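Local coordinates for shikimate dehydrogenase-like protein HI_0607 (Haemophilus influenzae, PDB 1NPY), which catalyses in vitro the NADP(+)-dependent oxidation of shikimate to 3-dehydroshikimate, though so weakly that its biological substrate may be another compound, at residues F35-F40 and E248-Q253; T89-N94 and R98-D103; I123-G128 and T183-K188; A136-S141 and I178-T183. All blocks are in the same frame, centred on the assembly; numbering follows the deposited sequence.

Overall arrangement
Contacts 1 and 2 both reach the mixed sheet: contact 1 sets helix 235-251 against its edge strand, and contact 2 is a hairpin within it. Contacts 3 and 4 belong to the parallel sheet of the nucleotide-binding half; the centres of contacts 1 and 3 are about 30 Å apart, on opposite sides of the chain's centre. Y250 and L249 of contact 1 pack on the hairpin of contact 2. Contacts 3 and 4 share T183, and their strands 122-125 and 178-181 are neighbours. Contacts 1, 2 and 4 are buried, contact 3 only partly. Backbone bonds and a salt bridge hold contact 2; aromatic packing joins contact 1, a methyl over an imidazole marks contact 3, and contact 4 is purely apolar.

Contact 1 of 4, residues F35-F40 and E248-Q253; sequences FIYKAF and ELYTHQ
With chi1 at 64°, T251 tucks OG1 between its own backbone N and carbonyl carbon and sends CG2 out over the ring of F35. The phenyl group meets it from the strand side: chi1 of -86° sets CG beside the backbone N and carries the ring across to the end of helix 235-251. T251 CG2 sits over one face of the F35 ring, displaced toward the rim and 4.1 Å from its centroid, a CH-pi contact. CZ of F35 also lies 3.8 Å from the carbonyl O of Y250, an oxygen that accepts a hydrogen bond from R58. Y28 of helix 19-31 meets the same phenyl ring.

Y37 and Y250 make the second meeting, CE2 of Y250 coming to the edge of the Y37 ring, 4.3 Å from its CE1. Their phenol groups are joined through one water, 2.8 Å from Y37 OH and 2.8 Å from Y250 OH; the water lies in the plane of the Y37 ring. H24 stacks on Y37.

On the helix side, T251 OG1 is bonded to the carbonyl of F247 and accepts from Q253 N at 3.1 Å, an ST turn just where H252 leaves the helix with positive phi. Thus the end of the long helix 235-251 packs against edge strand 35-40, part of the substrate-binding domain of the shikimate dehydrogenase fold.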
loop_
_atom_site.group_PDB
_atom_site.type_symbol
_atom_site.label_atom_id
_atom_site.label_comp_id
_atom_site.label_asym_id
_atom_site.label_seq_id
_atom_site.Cartn_x
_atom_site.Cartn_y
_atom_site.Cartn_z
ATOM N N PHE A 35 -19.832 10.252 -10.439
ATOM C CA PHE A 35 -18.502 9.727 -10.740
ATOM C C PHE A 35 -18.715 8.283 -11.194
ATOM O O PHE A 35 -19.652 7.612 -10.738
ATOM C CB PHE A 35 -17.622 9.658 -9.496
ATOM C CG PHE A 35 -16.858 10.914 -9.145
ATOM C CD1 PHE A 35 -17.506 12.058 -8.694
ATOM C CD2 PHE A 35 -15.470 10.919 -9.173
ATOM C CE1 PHE A 35 -16.797 13.185 -8.342
ATOM C CE2 PHE A 35 -14.755 12.024 -8.820
ATOM C CZ PHE A 35 -15.419 13.173 -8.416
ATOM N N ILE A 36 -17.831 7.815 -12.073
ATOM C CA ILE A 36 -17.645 6.404 -12.412
ATOM C C ILE A 36 -16.168 6.049 -12.393
ATOM O O ILE A 36 -15.291 6.913 -12.548
ATOM C CB ILE A 36 -18.219 6.049 -13.787
ATOM C CG1 ILE A 36 -17.627 6.937 -14.882
ATOM C CG2 ILE A 36 -19.721 6.096 -13.747
ATOM C CD1 ILE A 36 -17.856 6.446 -16.319
ATOM N N TYR A 37 -15.871 4.777 -12.138
ATOM C CA TYR A 37 -14.504 4.301 -12.081
ATOM C C TYR A 37 -14.328 3.127 -13.055
ATOM O O TYR A 37 -15.215 2.275 -13.155
ATOM C CB TYR A 37 -14.183 3.759 -10.689
ATOM C CG TYR A 37 -12.709 3.563 -10.378
ATOM C CD1 TYR A 37 -12.004 4.525 -9.652
ATOM C CD2 TYR A 37 -12.005 2.427 -10.782
ATOM C CE1 TYR A 37 -10.676 4.371 -9.324
ATOM C CE2 TYR A 37 -10.675 2.250 -10.433
ATOM C CZ TYR A 37 -10.016 3.213 -9.679
ATOM O OH TYR A 37 -8.706 3.092 -9.289
ATOM N N LYS A 38 -13.214 3.108 -13.774
ATOM C CA LYS A 38 -12.855 1.918 -14.550
ATOM C C LYS A 38 -11.353 1.693 -14.601
ATOM O O LYS A 38 -10.573 2.641 -14.700
ATOM C CB LYS A 38 -13.389 2.032 -15.978
ATOM C CG LYS A 38 -13.454 0.687 -16.680
ATOM C CD LYS A 38 -13.862 0.830 -18.136
ATOM C CE LYS A 38 -12.654 0.733 -19.055
ATOM N NZ LYS A 38 -12.042 -0.638 -19.082
ATOM N N ALA A 39 -10.937 0.429 -14.526
ATOM C CA ALA A 39 -9.557 0.051 -14.776
ATOM C C ALA A 39 -9.249 -0.004 -16.270
ATOM O O ALA A 39 -10.026 -0.505 -17.093
ATOM C CB ALA A 39 -9.279 -1.305 -14.135
ATOM N N PHE A 40 -8.053 0.476 -16.586
ATOM C CA PHE A 40 -7.532 0.474 -17.946
ATOM C C PHE A 40 -6.137 -0.126 -17.956
ATOM O O PHE A 40 -5.500 -0.325 -16.922
ATOM C CB PHE A 40 -7.460 1.893 -18.511
ATOM C CG PHE A 40 -8.778 2.579 -18.756
ATOM C CD1 PHE A 40 -9.276 2.745 -20.037
ATOM C CD2 PHE A 40 -9.456 3.203 -17.725
ATOM C CE1 PHE A 40 -10.449 3.437 -20.270
ATOM C CE2 PHE A 40 -10.624 3.905 -17.957
ATOM C CZ PHE A 40 -11.127 4.034 -19.238
ATOM N N GLU A 248 -10.826 9.796 -1.365
ATOM C CA GLU A 248 -10.938 11.099 -0.719
ATOM C C GLU A 248 -10.198 12.171 -1.527
ATOM O O GLU A 248 -10.672 13.292 -1.685
ATOM C CB GLU A 248 -10.424 11.070 0.723
ATOM C CG GLU A 248 -10.715 12.363 1.477
ATOM C CD GLU A 248 -10.215 12.306 2.910
ATOM O OE1 GLU A 248 -10.061 13.352 3.587
ATOM O OE2 GLU A 248 -9.984 11.171 3.374
ATOM N N LEU A 249 -9.055 11.826 -2.098
ATOM C CA LEU A 249 -8.355 12.771 -2.955
ATOM C C LEU A 249 -9.194 13.153 -4.178
ATOM O O LEU A 249 -9.222 14.305 -4.608
ATOM C CB LEU A 249 -7.007 12.206 -3.365
ATOM C CG LEU A 249 -5.936 12.286 -2.286
ATOM C CD1 LEU A 249 -4.759 11.380 -2.603
ATOM C CD2 LEU A 249 -5.428 13.699 -2.048
ATOM N N TYR A 250 -9.848 12.168 -4.772
ATOM C CA TYR A 250 -10.568 12.440 -6.020
ATOM C C TYR A 250 -11.878 13.198 -5.784
ATOM O O TYR A 250 -12.230 14.051 -6.595
ATOM C CB TYR A 250 -10.912 11.167 -6.777
ATOM C CG TYR A 250 -9.772 10.209 -7.092
ATOM C CD1 TYR A 250 -8.461 10.629 -7.251
ATOM C CD2 TYR A 250 -10.037 8.865 -7.254
ATOM C CE1 TYR A 250 -7.448 9.712 -7.520
ATOM C CE2 TYR A 250 -9.038 7.935 -7.505
ATOM C CZ TYR A 250 -7.744 8.383 -7.670
ATOM O OH TYR A 250 -6.760 7.456 -7.907
ATOM N N THR A 251 -12.617 12.841 -4.731
ATOM C CA THR A 251 -14.002 13.301 -4.554
ATOM C C THR A 251 -14.184 14.391 -3.489
ATOM O O THR A 251 -15.268 14.959 -3.364
ATOM C CB THR A 251 -14.905 12.185 -4.076
ATOM O OG1 THR A 251 -14.463 11.767 -2.772
ATOM C CG2 THR A 251 -14.842 10.961 -4.986
ATOM N N HIS A 252 -13.177 14.547 -2.647
ATOM C CA HIS A 252 -13.222 15.401 -1.456
ATOM C C HIS A 252 -14.198 14.952 -0.376
ATOM O O HIS A 252 -14.615 15.736 0.480
ATOM C CB HIS A 252 -13.493 16.863 -1.815
ATOM C CG HIS A 252 -12.391 17.461 -2.629
ATOM N ND1 HIS A 252 -12.609 18.071 -3.842
ATOM C CD2 HIS A 252 -11.052 17.437 -2.443
ATOM C CE1 HIS A 252 -11.450 18.464 -4.335
ATOM N NE2 HIS A 252 -10.489 18.088 -3.512
ATOM N N GLN A 253 -14.539 13.672 -0.382
ATOM C CA GLN A 253 -15.318 13.023 0.666
ATOM C C GLN A 253 -14.625 11.758 1.175
ATOM O O GLN A 253 -14.253 10.880 0.388
ATOM C CB GLN A 253 -16.709 12.640 0.165
ATOM C CG GLN A 253 -17.634 13.839 -0.040
ATOM C CD GLN A 253 -19.062 13.463 -0.409
ATOM O OE1 GLN A 253 -19.666 12.618 0.264
ATOM N NE2 GLN A 253 -19.636 14.157 -1.395
HETATM O O HOH W 1 -7.925 4.918 -7.353
#

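Contact 2 of 4, residues T89-N94 and R98-D103; sequences TIVNDN and RAYNTD
V91 and R98 form a hydrogen-bonded antiparallel pair, V91 N reaching R98 O at 2.8 Å and R98 N reaching V91 O at 2.9 Å. At the next such pair, Y100 N gives T89 O a sound bond of 2.9 Å, whereas the return bond from T89 N to Y100 O is weak and strongly bent. Between them I90 and A99 make a non-hydrogen-bonded pair, where the CA of I90 approaches R98 O and the CA of A99 approaches T89 O as CA-H...O contacts.

The charged interaction lies toward the turn. R98 is extended from CG to NE and bends its guanidinium round to D93, which comes to the edge of that group, so that R98 NH1 meets D93 OD2 at 2.8 Å in a salt bridge. The nitrogen arrives from above the carboxylate plane, and the two flat groups are 53° apart. Each charge has a second partner: D93 OD1 pairs with R58, and R98 NE with E76. A water gives a hydrogen bond to D93 OD2 and also binds Y100 OH, 2.7 Å away, linking acid and phenol.

Apolar packing occurs on the face carrying T89, V91, R98 and Y100. Here chi1 of -175° turns CG1 of V91 away from the backbone N and leaves V91 CG2 beside it, 3.8 Å from Y100 CE2. Helix 235-251 packs on this face, the side-chain amide of Q246 bonding T89 OG1; farther on, T102 OG1 bonds the carbonyl of Q242. The whole is a beta hairpin of strands 89-93 and 96-100, running on into helix 102-113 and D103, an inferred substrate-binding residue.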
loop_
_atom_site.group_PDB
_atom_site.type_symbol
_atom_site.label_atom_id
_atom_site.label_comp_id
_atom_site.label_asym_id
_atom_site.label_seq_id
_atom_site.Cartn_x
_atom_site.Cartn_y
_atom_site.Cartn_z
ATOM N N THR A 89 -0.922 7.262 -7.297
ATOM C CA THR A 89 -2.140 8.076 -7.366
ATOM C C THR A 89 -1.889 9.389 -8.089
ATOM O O THR A 89 -0.942 10.080 -7.733
ATOM C CB THR A 89 -2.611 8.480 -5.965
ATOM O OG1 THR A 89 -2.785 7.287 -5.193
ATOM C CG2 THR A 89 -3.969 9.118 -6.036
ATOM N N ILE A 90 -2.713 9.715 -9.087
ATOM C CA ILE A 90 -2.662 11.013 -9.751
ATOM C C ILE A 90 -4.014 11.689 -9.607
ATOM O O ILE A 90 -5.047 11.067 -9.852
ATOM C CB ILE A 90 -2.329 10.815 -11.251
ATOM C CG1 ILE A 90 -1.014 10.058 -11.433
ATOM C CG2 ILE A 90 -2.304 12.146 -11.967
ATOM C CD1 ILE A 90 -0.883 9.417 -12.777
ATOM N N VAL A 91 -4.008 12.970 -9.242
ATOM C CA VAL A 91 -5.204 13.780 -9.168
ATOM C C VAL A 91 -5.024 14.932 -10.151
ATOM O O VAL A 91 -4.036 15.673 -10.109
ATOM C CB VAL A 91 -5.454 14.366 -7.775
ATOM C CG1 VAL A 91 -6.795 15.106 -7.731
ATOM C CG2 VAL A 91 -5.389 13.288 -6.708
ATOM N N ASN A 92 -5.989 15.036 -11.057
ATOM C CA ASN A 92 -6.033 16.104 -12.041
ATOM C C ASN A 92 -6.821 17.313 -11.573
ATOM O O ASN A 92 -8.040 17.271 -11.479
ATOM C CB ASN A 92 -6.631 15.541 -13.322
ATOM C CG ASN A 92 -6.675 16.551 -14.455
ATOM O OD1 ASN A 92 -6.166 17.678 -14.339
ATOM N ND2 ASN A 92 -7.178 16.088 -15.603
ATOM N N ASP A 93 -6.103 18.369 -11.207
ATOM C CA ASP A 93 -6.676 19.640 -10.787
ATOM C C ASP A 93 -6.632 20.631 -11.970
ATOM O O ASP A 93 -5.617 21.285 -12.187
ATOM C CB ASP A 93 -5.882 20.129 -9.555
ATOM C CG ASP A 93 -5.996 19.181 -8.345
ATOM O OD1 ASP A 93 -7.143 18.951 -7.887
ATOM O OD2 ASP A 93 -5.027 18.566 -7.820
ATOM N N ASN A 94 -7.696 20.703 -12.765
ATOM C CA ASN A 94 -7.775 21.558 -13.953
ATOM C C ASN A 94 -6.593 21.499 -14.904
ATOM O O ASN A 94 -6.094 22.508 -15.420
ATOM C CB ASN A 94 -7.984 23.022 -13.582
ATOM C CG ASN A 94 -9.144 23.208 -12.650
ATOM O OD1 ASN A 94 -10.302 23.046 -13.037
ATOM N ND2 ASN A 94 -8.834 23.513 -11.397
ATOM N N ARG A 98 -1.189 16.199 -9.967
ATOM C CA ARG A 98 -0.515 16.078 -8.685
ATOM C C ARG A 98 -0.439 14.588 -8.329
ATOM O O ARG A 98 -1.375 13.820 -8.588
ATOM C CB ARG A 98 -1.249 16.839 -7.583
ATOM C CG ARG A 98 -1.455 18.331 -7.815
ATOM C CD ARG A 98 -1.966 19.060 -6.574
ATOM N NE ARG A 98 -1.746 20.510 -6.636
ATOM C CZ ARG A 98 -2.622 21.416 -7.054
ATOM N NH1 ARG A 98 -3.816 21.053 -7.475
ATOM N NH2 ARG A 98 -2.322 22.713 -7.043
ATOM N N ALA A 99 0.730 14.192 -7.848
ATOM C CA ALA A 99 1.085 12.790 -7.639
ATOM C C ALA A 99 1.258 12.519 -6.152
ATOM O O ALA A 99 1.971 13.269 -5.493
ATOM C CB ALA A 99 2.396 12.480 -8.345
ATOM N N TYR A 100 0.727 11.384 -5.693
ATOM C CA TYR A 100 0.791 10.930 -4.305
ATOM C C TYR A 100 1.120 9.438 -4.245
ATOM O O TYR A 100 1.100 8.725 -5.242
ATOM C CB TYR A 100 -0.573 11.107 -3.619
ATOM C CG TYR A 100 -1.099 12.523 -3.654
ATOM C CD1 TYR A 100 -0.902 13.400 -2.590
ATOM C CD2 TYR A 100 -1.773 12.995 -4.773
ATOM C CE1 TYR A 100 -1.378 14.710 -2.670
ATOM C CE2 TYR A 100 -2.275 14.292 -4.842
ATOM C CZ TYR A 100 -2.080 15.138 -3.782
ATOM O OH TYR A 100 -2.547 16.437 -3.867
ATOM N N ASN A 101 1.494 8.992 -3.053
ATOM C CA ASN A 101 1.605 7.563 -2.817
ATOM C C ASN A 101 0.786 7.188 -1.591
ATOM O O ASN A 101 1.242 7.338 -0.467
ATOM C CB ASN A 101 3.040 7.071 -2.749
ATOM C CG ASN A 101 3.092 5.563 -2.815
ATOM O OD1 ASN A 101 2.468 4.922 -1.987
ATOM N ND2 ASN A 101 3.725 5.009 -3.845
ATOM N N THR A 102 -0.403 6.646 -1.833
ATOM C CA THR A 102 -1.302 6.279 -0.748
ATOM C C THR A 102 -0.952 4.967 -0.056
ATOM O O THR A 102 -1.460 4.712 1.030
ATOM C CB THR A 102 -2.776 6.264 -1.142
ATOM O OG1 THR A 102 -3.002 5.330 -2.201
ATOM C CG2 THR A 102 -3.266 7.609 -1.605
ATOM N N ASP A 103 -0.074 4.150 -0.625
ATOM C CA ASP A 103 0.473 3.058 0.162
ATOM C C ASP A 103 1.303 3.590 1.336
ATOM O O ASP A 103 1.128 3.145 2.470
ATOM C CB ASP A 103 1.338 2.164 -0.706
ATOM C CG ASP A 103 0.523 1.276 -1.615
ATOM O OD1 ASP A 103 -0.605 0.836 -1.271
ATOM O OD2 ASP A 103 1.039 0.910 -2.688
HETATM O O HOH W 2 -4.729 16.918 -5.415
#

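Contact 3 of 4, residues I123-G128 and T183-K188; sequences IVHGSG and TSIGMK
T183 OG1 has two partners: it accepts from I185 N at 3.0 Å, with an N-H...O angle of 152°, and it bonds the side chain of N181. The first of these closes an ST turn, and it fixes the rotation of the threonine. With OG1 so placed, chi1 is 65° and CG2 is left to face the histidine across the contact.

That methyl, T183 CG2, lies over one face of the H125 imidazole, off toward the rim, 3.8 Å from the ring centroid and 3.7 Å from H125 CD2, a CH-pi contact. T183 CG2 also comes within 3.4 Å of H125 O. The ring itself is bonded through ND1 to the carbonyl of A197 and stacked with Y149, which holds its orientation.

H125 ends strand 122-125, and G126 to G128 begin the glycine-rich turn of a Rossmann-type nucleotide fold, consistent with their assignment to NADP(+) by similarity, as is that of S184. G126 has positive phi, and its CA lies 3.8 Å from T183 CG2.

Beyond the threonine, S184 to M187 form a type II beta turn with G186 at its third position, closed by M187 N to S184 O at 3.1 Å. The I185 and H125 side chains cross at about a right angle, I185 CD1 lying 3.8 Å from H125 CE1, oblique to the ring.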
loop_
_atom_site.group_PDB
_atom_site.type_symbol
_atom_site.label_atom_id
_atom_site.label_comp_id
_atom_site.label_asym_id
_atom_site.label_seq_id
_atom_site.Cartn_x
_atom_site.Cartn_y
_atom_site.Cartn_z
ATOM N N ILE A 123 11.677 -5.205 12.831
ATOM C CA ILE A 123 12.326 -5.924 11.740
ATOM C C ILE A 123 11.369 -6.056 10.572
ATOM O O ILE A 123 10.239 -6.510 10.747
ATOM C CB ILE A 123 12.847 -7.315 12.181
ATOM C CG1 ILE A 123 13.931 -7.163 13.246
ATOM C CG2 ILE A 123 13.350 -8.106 10.967
ATOM C CD1 ILE A 123 14.486 -8.538 13.661
ATOM N N VAL A 124 11.803 -5.588 9.405
ATOM C CA VAL A 124 11.096 -5.753 8.145
ATOM C C VAL A 124 11.717 -6.911 7.357
ATOM O O VAL A 124 12.916 -6.895 7.073
ATOM C CB VAL A 124 11.149 -4.464 7.295
ATOM C CG1 VAL A 124 10.491 -4.686 5.957
ATOM C CG2 VAL A 124 10.478 -3.281 8.005
ATOM N N HIS A 125 10.934 -7.946 7.062
ATOM C CA HIS A 125 11.367 -9.042 6.213
ATOM C C HIS A 125 10.933 -8.723 4.790
ATOM O O HIS A 125 9.753 -8.729 4.456
ATOM C CB HIS A 125 10.758 -10.361 6.700
ATOM C CG HIS A 125 11.319 -11.586 6.047
ATOM N ND1 HIS A 125 10.885 -12.854 6.372
ATOM C CD2 HIS A 125 12.334 -11.753 5.169
ATOM C CE1 HIS A 125 11.584 -13.748 5.693
ATOM N NE2 HIS A 125 12.465 -13.104 4.946
ATOM N N GLY A 126 11.916 -8.460 3.938
ATOM C CA GLY A 126 11.700 -8.245 2.521
ATOM C C GLY A 126 12.349 -6.956 2.051
ATOM O O GLY A 126 12.693 -6.096 2.853
ATOM N N SER A 127 12.559 -6.846 0.744
ATOM C CA SER A 127 13.258 -5.694 0.180
ATOM C C SER A 127 12.544 -5.155 -1.042
ATOM O O SER A 127 13.056 -4.240 -1.679
ATOM C CB SER A 127 14.718 -6.024 -0.149
ATOM O OG SER A 127 14.792 -6.991 -1.185
ATOM N N GLY A 128 11.407 -5.762 -1.360
ATOM C CA GLY A 128 10.658 -5.480 -2.571
ATOM C C GLY A 128 9.218 -5.216 -2.210
ATOM O O GLY A 128 8.833 -5.231 -1.036
ATOM N N THR A 183 7.391 -9.730 2.181
ATOM C CA THR A 183 7.724 -10.744 1.177
ATOM C C THR A 183 6.442 -11.340 0.612
ATOM O O THR A 183 5.340 -11.091 1.122
ATOM C CB THR A 183 8.538 -11.932 1.758
ATOM O OG1 THR A 183 7.752 -12.669 2.706
ATOM C CG2 THR A 183 9.807 -11.560 2.513
ATOM N N SER A 184 6.583 -12.185 -0.412
ATOM C CA SER A 184 5.497 -13.043 -0.873
ATOM C C SER A 184 5.178 -14.262 0.004
ATOM O O SER A 184 4.317 -15.069 -0.360
ATOM C CB SER A 184 5.810 -13.514 -2.292
ATOM O OG SER A 184 7.045 -14.201 -2.237
ATOM N N ILE A 185 5.886 -14.450 1.111
ATOM C CA ILE A 185 5.612 -15.567 2.012
ATOM C C ILE A 185 4.176 -15.422 2.521
ATOM O O ILE A 185 3.808 -14.350 2.991
ATOM C CB ILE A 185 6.631 -15.634 3.178
ATOM C CG1 ILE A 185 8.031 -16.044 2.707
ATOM C CG2 ILE A 185 6.151 -16.632 4.210
ATOM C CD1 ILE A 185 9.121 -15.788 3.709
ATOM N N GLY A 186 3.411 -16.513 2.509
ATOM C CA GLY A 186 2.006 -16.525 2.884
ATOM C C GLY A 186 0.994 -16.198 1.800
ATOM O O GLY A 186 -0.202 -16.407 2.002
ATOM N N MET A 187 1.430 -15.748 0.627
ATOM C CA MET A 187 0.503 -15.351 -0.428
ATOM C C MET A 187 -0.203 -16.559 -1.040
ATOM O O MET A 187 0.456 -17.526 -1.432
ATOM C CB MET A 187 1.244 -14.606 -1.545
ATOM C CG MET A 187 1.689 -13.217 -1.210
ATOM S SD MET A 187 2.471 -12.440 -2.658
ATOM C CE MET A 187 1.019 -12.044 -3.655
ATOM N N LYS A 188 -1.528 -16.489 -1.096
ATOM C CA LYS A 188 -2.348 -17.512 -1.734
ATOM C C LYS A 188 -1.838 -17.799 -3.130
ATOM O O LYS A 188 -1.593 -16.863 -3.890
ATOM C CB LYS A 188 -3.801 -17.062 -1.828
ATOM C CG LYS A 188 -4.716 -17.985 -2.604
ATOM C CD LYS A 188 -6.168 -17.798 -2.183
ATOM C CE LYS A 188 -7.046 -17.278 -3.311
ATOM N NZ LYS A 188 -7.937 -18.361 -3.827
#

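Contact 4 of 4, residues A136-S141 and I178-T183; sequences AAFKNS and ILVNVT
A single side chain, F138, carries the whole contact from the helix side, bridging backbones that come no closer than 10.9 Å between CA atoms, those of F138 and V180. No hydrogen bond crosses the gap. With chi1 at -83°, CG is anti to the carbonyl carbon and the ring projects from helix 131-140 straight at the strand. V180 comes from the opposite direction, its CG2 meeting F138 CE2 at 4.1 Å. Two residues earlier in the strand, I178 points the same way, and its CG2 lies 4.4 Å from F138 CZ. Both methyls approach the ring obliquely, so the outer end of the phenyl rests against the two strand methyls. F143 meets it edge-to-face, and I111 of helix 102-113 also touches it.

Some polar groups bond within their own segment. S141 OG donates to the carbonyl O of A137 at 2.8 Å, back along the chain near the end of the helix. At the other end of the strand, N181 OD1 receives T183 N at 3.1 Å, an Asx turn, the donor standing well above the amide plane. Others look outward: N181 ND2 is bonded to D211 of the neighbouring strand, and N140 ND2 to Y104 of helix 102-113.

Strand 122-125, the glycine-rich turn and helix 131-140 form the first beta-alpha unit of a Rossmann-type domain. Here that helix also packs, through F138, on strand 178-181, next to strand 122-125 in the parallel sheet.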
loop_
_atom_site.group_PDB
_atom_site.type_symbol
_atom_site.label_atom_id
_atom_site.label_comp_id
_atom_site.label_asym_id
_atom_site.label_seq_id
_atom_site.Cartn_x
_atom_site.Cartn_y
_atom_site.Cartn_z
ATOM N N ALA A 136 10.047 3.630 4.859
ATOM C CA ALA A 136 9.954 5.090 4.883
ATOM C C ALA A 136 8.899 5.598 5.845
ATOM O O ALA A 136 9.061 6.646 6.488
ATOM C CB ALA A 136 9.676 5.615 3.470
ATOM N N ALA A 137 7.790 4.870 5.916
ATOM C CA ALA A 137 6.721 5.228 6.834
ATOM C C ALA A 137 7.175 5.125 8.282
ATOM O O ALA A 137 6.867 5.994 9.108
ATOM C CB ALA A 137 5.464 4.412 6.577
ATOM N N PHE A 138 7.915 4.064 8.592
ATOM C CA PHE A 138 8.462 3.960 9.946
ATOM C C PHE A 138 9.464 5.069 10.230
ATOM O O PHE A 138 9.436 5.667 11.303
ATOM C CB PHE A 138 9.037 2.569 10.203
ATOM C CG PHE A 138 7.996 1.566 10.621
ATOM C CD1 PHE A 138 7.534 1.525 11.924
ATOM C CD2 PHE A 138 7.467 0.669 9.702
ATOM C CE1 PHE A 138 6.583 0.634 12.319
ATOM C CE2 PHE A 138 6.532 -0.256 10.099
ATOM C CZ PHE A 138 6.077 -0.272 11.405
ATOM N N LYS A 139 10.307 5.392 9.262
ATOM C CA LYS A 139 11.374 6.361 9.472
ATOM C C LYS A 139 10.721 7.707 9.712
ATOM O O LYS A 139 11.096 8.428 10.645
ATOM C CB LYS A 139 12.269 6.446 8.235
ATOM C CG LYS A 139 13.433 7.440 8.333
ATOM C CD LYS A 139 14.477 6.889 9.287
ATOM C CE LYS A 139 15.673 7.841 9.423
ATOM N NZ LYS A 139 15.244 9.223 9.067
ATOM N N ASN A 140 9.741 8.054 8.882
ATOM C CA ASN A 140 9.158 9.384 9.018
ATOM C C ASN A 140 8.170 9.483 10.170
ATOM O O ASN A 140 7.701 10.569 10.496
ATOM C CB ASN A 140 8.537 9.816 7.695
ATOM C CG ASN A 140 9.581 9.998 6.626
ATOM O OD1 ASN A 140 10.768 10.166 6.924
ATOM N ND2 ASN A 140 9.166 9.898 5.372
ATOM N N SER A 141 7.857 8.354 10.800
ATOM C CA SER A 141 7.101 8.315 12.044
ATOM C C SER A 141 7.995 8.333 13.286
ATOM O O SER A 141 7.506 8.121 14.402
ATOM C CB SER A 141 6.215 7.064 12.047
ATOM O OG SER A 141 5.234 7.158 11.017
ATOM N N ILE A 178 8.240 -5.475 16.837
ATOM C CA ILE A 178 7.347 -5.316 15.703
ATOM C C ILE A 178 7.956 -6.069 14.524
ATOM O O ILE A 178 9.040 -5.733 14.038
ATOM C CB ILE A 178 7.117 -3.830 15.361
ATOM C CG1 ILE A 178 6.481 -3.091 16.547
ATOM C CG2 ILE A 178 6.223 -3.669 14.161
ATOM C CD1 ILE A 178 6.439 -1.557 16.398
ATOM N N LEU A 179 7.235 -7.082 14.057
ATOM C CA LEU A 179 7.641 -7.860 12.895
ATOM C C LEU A 179 6.766 -7.528 11.697
ATOM O O LEU A 179 5.541 -7.598 11.780
ATOM C CB LEU A 179 7.515 -9.353 13.182
ATOM C CG LEU A 179 8.177 -9.757 14.500
ATOM C CD1 LEU A 179 7.926 -11.248 14.691
ATOM C CD2 LEU A 179 9.673 -9.504 14.473
ATOM N N VAL A 180 7.390 -7.107 10.604
ATOM C CA VAL A 180 6.637 -6.736 9.414
ATOM C C VAL A 180 7.057 -7.639 8.261
ATOM O O VAL A 180 8.239 -7.736 7.923
ATOM C CB VAL A 180 6.862 -5.260 8.980
ATOM C CG1 VAL A 180 5.878 -4.856 7.921
ATOM C CG2 VAL A 180 6.845 -4.302 10.146
ATOM N N ASN A 181 6.079 -8.259 7.610
ATOM C CA ASN A 181 6.359 -9.068 6.437
ATOM C C ASN A 181 5.976 -8.279 5.182
ATOM O O ASN A 181 4.815 -7.852 5.038
ATOM C CB ASN A 181 5.573 -10.376 6.419
ATOM C CG ASN A 181 5.814 -11.149 5.128
ATOM O OD1 ASN A 181 6.965 -11.379 4.769
ATOM N ND2 ASN A 181 4.764 -11.542 4.440
ATOM N N VAL A 182 6.970 -8.096 4.314
ATOM C CA VAL A 182 6.792 -7.516 2.992
ATOM C C VAL A 182 7.322 -8.443 1.882
ATOM O O VAL A 182 7.628 -8.016 0.762
ATOM C CB VAL A 182 7.424 -6.113 2.851
ATOM C CG1 VAL A 182 6.750 -5.130 3.782
ATOM C CG2 VAL A 182 8.947 -6.101 3.052
ATOM N N THR A 183 7.391 -9.730 2.181
ATOM C CA THR A 183 7.724 -10.744 1.177
ATOM C C THR A 183 6.442 -11.340 0.612
ATOM O O THR A 183 5.340 -11.091 1.122
ATOM C CB THR A 183 8.538 -11.932 1.758
ATOM O OG1 THR A 183 7.752 -12.669 2.706
ATOM C CG2 THR A 183 9.807 -11.560 2.513
#